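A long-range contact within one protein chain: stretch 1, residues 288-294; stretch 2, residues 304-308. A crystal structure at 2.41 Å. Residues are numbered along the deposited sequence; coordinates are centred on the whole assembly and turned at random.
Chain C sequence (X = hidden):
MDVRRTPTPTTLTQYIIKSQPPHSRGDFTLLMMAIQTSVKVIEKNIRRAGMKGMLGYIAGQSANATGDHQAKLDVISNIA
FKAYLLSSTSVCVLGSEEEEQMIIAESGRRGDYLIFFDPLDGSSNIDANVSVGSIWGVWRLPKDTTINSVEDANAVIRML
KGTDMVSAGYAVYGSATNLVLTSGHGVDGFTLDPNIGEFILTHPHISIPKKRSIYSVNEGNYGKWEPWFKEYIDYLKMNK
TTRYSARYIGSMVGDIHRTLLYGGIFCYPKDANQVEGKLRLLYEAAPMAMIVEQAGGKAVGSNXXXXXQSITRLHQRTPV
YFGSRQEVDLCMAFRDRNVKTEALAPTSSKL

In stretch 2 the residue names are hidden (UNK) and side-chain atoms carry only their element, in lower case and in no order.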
# COMPACT_ATOMS: atom_id res chain seq x y z
N MET C 288 -6.46 -12.51 -27.46
CA MET C 288 -7.84 -12.28 -27.05
C MET C 288 -8.81 -13.31 -27.61
O MET C 288 -9.74 -13.72 -26.92
CB MET C 288 -8.31 -10.87 -27.43
CG MET C 288 -7.71 -9.71 -26.63
SD MET C 288 -7.74 -9.79 -24.80
CE MET C 288 -9.04 -10.93 -24.36
N ALA C 289 -8.61 -13.72 -28.86
CA ALA C 289 -9.46 -14.76 -29.44
C ALA C 289 -9.38 -16.07 -28.65
O ALA C 289 -10.39 -16.73 -28.45
CB ALA C 289 -9.09 -14.98 -30.90
N MET C 290 -8.17 -16.47 -28.24
CA MET C 290 -7.99 -17.72 -27.47
C MET C 290 -8.71 -17.63 -26.13
O MET C 290 -9.35 -18.58 -25.71
CB MET C 290 -6.51 -18.03 -27.23
CG MET C 290 -6.28 -19.46 -26.74
SD MET C 290 -4.56 -19.78 -26.30
CE MET C 290 -4.70 -21.41 -25.55
N ILE C 291 -8.63 -16.48 -25.48
CA ILE C 291 -9.33 -16.29 -24.21
C ILE C 291 -10.85 -16.37 -24.38
O ILE C 291 -11.51 -17.12 -23.67
CB ILE C 291 -8.93 -14.96 -23.56
CG1 ILE C 291 -7.47 -15.04 -23.10
CG2 ILE C 291 -9.82 -14.65 -22.37
CD1 ILE C 291 -6.78 -13.70 -23.07
N VAL C 292 -11.38 -15.65 -25.36
CA VAL C 292 -12.82 -15.63 -25.65
C VAL C 292 -13.33 -17.02 -26.01
O VAL C 292 -14.38 -17.44 -25.54
CB VAL C 292 -13.17 -14.60 -26.76
CG1 VAL C 292 -14.58 -14.77 -27.30
CG2 VAL C 292 -12.99 -13.18 -26.23
N GLU C 293 -12.61 -17.75 -26.86
CA GLU C 293 -13.05 -19.13 -27.21
C GLU C 293 -13.04 -20.06 -26.01
O GLU C 293 -13.97 -20.82 -25.80
CB GLU C 293 -12.21 -19.74 -28.34
CG GLU C 293 -12.49 -19.19 -29.74
CD GLU C 293 -11.92 -20.06 -30.87
OE1 GLU C 293 -11.44 -21.19 -30.59
OE2 GLU C 293 -11.96 -19.62 -32.05
N GLN C 294 -11.97 -19.99 -25.21
CA GLN C 294 -11.83 -20.82 -24.02
C GLN C 294 -12.89 -20.52 -22.96
O GLN C 294 -13.19 -21.37 -22.14
CB GLN C 294 -10.43 -20.67 -23.43
CG GLN C 294 -9.35 -21.30 -24.30
CD GLN C 294 -9.44 -22.82 -24.33
OE1 GLN C 294 -9.61 -23.47 -23.31
NE2 GLN C 294 -9.33 -23.38 -25.52
N UNK C 304 -13.90 -16.11 -40.93
CA UNK C 304 -13.88 -17.20 -39.96
C UNK C 304 -13.07 -16.86 -38.72
O UNK C 304 -12.77 -15.69 -38.44
N UNK C 305 -12.70 -17.92 -38.01
CA UNK C 305 -12.01 -17.81 -36.74
C UNK C 305 -10.68 -17.09 -36.89
O UNK C 305 -9.89 -17.41 -37.76
n UNK C 305 -11.83 -21.54 -34.22
c UNK C 305 -13.00 -19.95 -35.69
n UNK C 305 -10.78 -23.53 -34.84
c UNK C 305 -12.69 -21.41 -35.39
n UNK C 305 -10.26 -22.52 -32.86
c UNK C 305 -11.74 -19.21 -36.16
c UNK C 305 -10.97 -22.53 -33.98
N UNK C 306 -10.45 -16.12 -36.00
CA UNK C 306 -9.15 -15.45 -35.88
C UNK C 306 -8.01 -16.46 -35.73
O UNK C 306 -6.96 -16.32 -36.37
c UNK C 306 -9.12 -14.49 -34.65
c UNK C 306 -7.72 -13.92 -34.42
c UNK C 306 -10.11 -13.33 -34.80
c UNK C 306 -9.83 -12.37 -35.93
N UNK C 307 -8.22 -17.48 -34.89
CA UNK C 307 -7.19 -18.48 -34.59
C UNK C 307 -6.80 -19.34 -35.78
O UNK C 307 -5.68 -19.85 -35.81
c UNK C 307 -6.53 -17.90 -31.66
c UNK C 307 -7.62 -19.37 -33.42
c UNK C 307 -8.15 -19.68 -30.99
c UNK C 307 -7.78 -18.67 -32.06
N UNK C 308 -7.68 -19.46 -36.76
CA UNK C 308 -7.37 -20.20 -38.01
C UNK C 308 -6.63 -19.39 -39.08
O UNK C 308 -6.24 -19.96 -40.09
c UNK C 308 -8.64 -20.80 -38.63
o UNK C 308 -11.01 -21.96 -39.49
c UNK C 308 -9.23 -21.99 -37.87
o UNK C 308 -11.13 -23.44 -37.88
c UNK C 308 -10.55 -22.50 -38.46
O HOH W 1 -10.67 -17.45 -33.22

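Position 304 has no side-chain atoms at all, and nothing of stretch 1 lies within reach. Its backbone settles the matter: at phi 91° and psi -162° a CB would be jammed against the carbonyl oxygen of the preceding residue. This is Gly304.

Position 305 carries seven side-chain atoms: three carbons in a row, a nitrogen, then a carbon holding two more nitrogens. That planar end is a guanidinium, and its edge meets the carboxylate of Glu293. The residue is Arg305. Its CA-to-CB bond points sideways, yet the end of the side chain comes nearer to the helix, with a bend at chi3 (68°, p). There NH2 donates to Glu293 OE1 at 2.9 Å and NE donates to Glu293 OE2, also at 2.9 Å. The first bond is bent, at 143°, and the second nearly straight, at 173°; with one nitrogen on each oxygen, the salt bridge is two-pronged.

Position 306 has four carbons, forked at the first, with one arm two carbons long, and they meet Ala289. A fork at CB with unequal arms means Ile306. Its CB sits 3.8 Å from Ala289 CB, and the CA atoms of these two residues are 6.5 Å apart, a close approach that the small alanine side chain accommodates. The CA-to-CB bond points toward the helix, but the end of the side chain leads away.

Position 307 also has four carbons, which meet Ala289, Met290 and Glu293, but here the fork comes at the second: Leu307. Pointing toward the helix, it places CD2 4.0 Å from Ala289 CB and CD1 4.0 Å from Met290 CA; CD1 also lies 3.6 Å from Glu293 OE1, so the apolar packing runs right up to the salt bridge.

Position 308 has three carbons, the third carrying two oxygens, and touches nothing of stretch 1. A carboxylate with two carbons before it, one more than aspartate has, means Glu308. Its OE2 accepts from Arg305 NH1 at 3.1 Å, so the guanidinium is shared between carboxylates of both stretches.

The contact works by spacing along one helix. Ala289 and Glu293, one turn apart and linked by the backbone bond from Glu293 N to Ala289 O (2.9 Å), both point toward stretch 2. Ala289 CB packs against both Ile306 and Leu307, while the glutamate holds Arg305 by two bonds. A water joins the polar and backbone parts, donating to Glu293 OE2 at 2.8 Å and accepting from Leu307 N at 3.0 Å.

Stretch 2 (304-308) GRILE
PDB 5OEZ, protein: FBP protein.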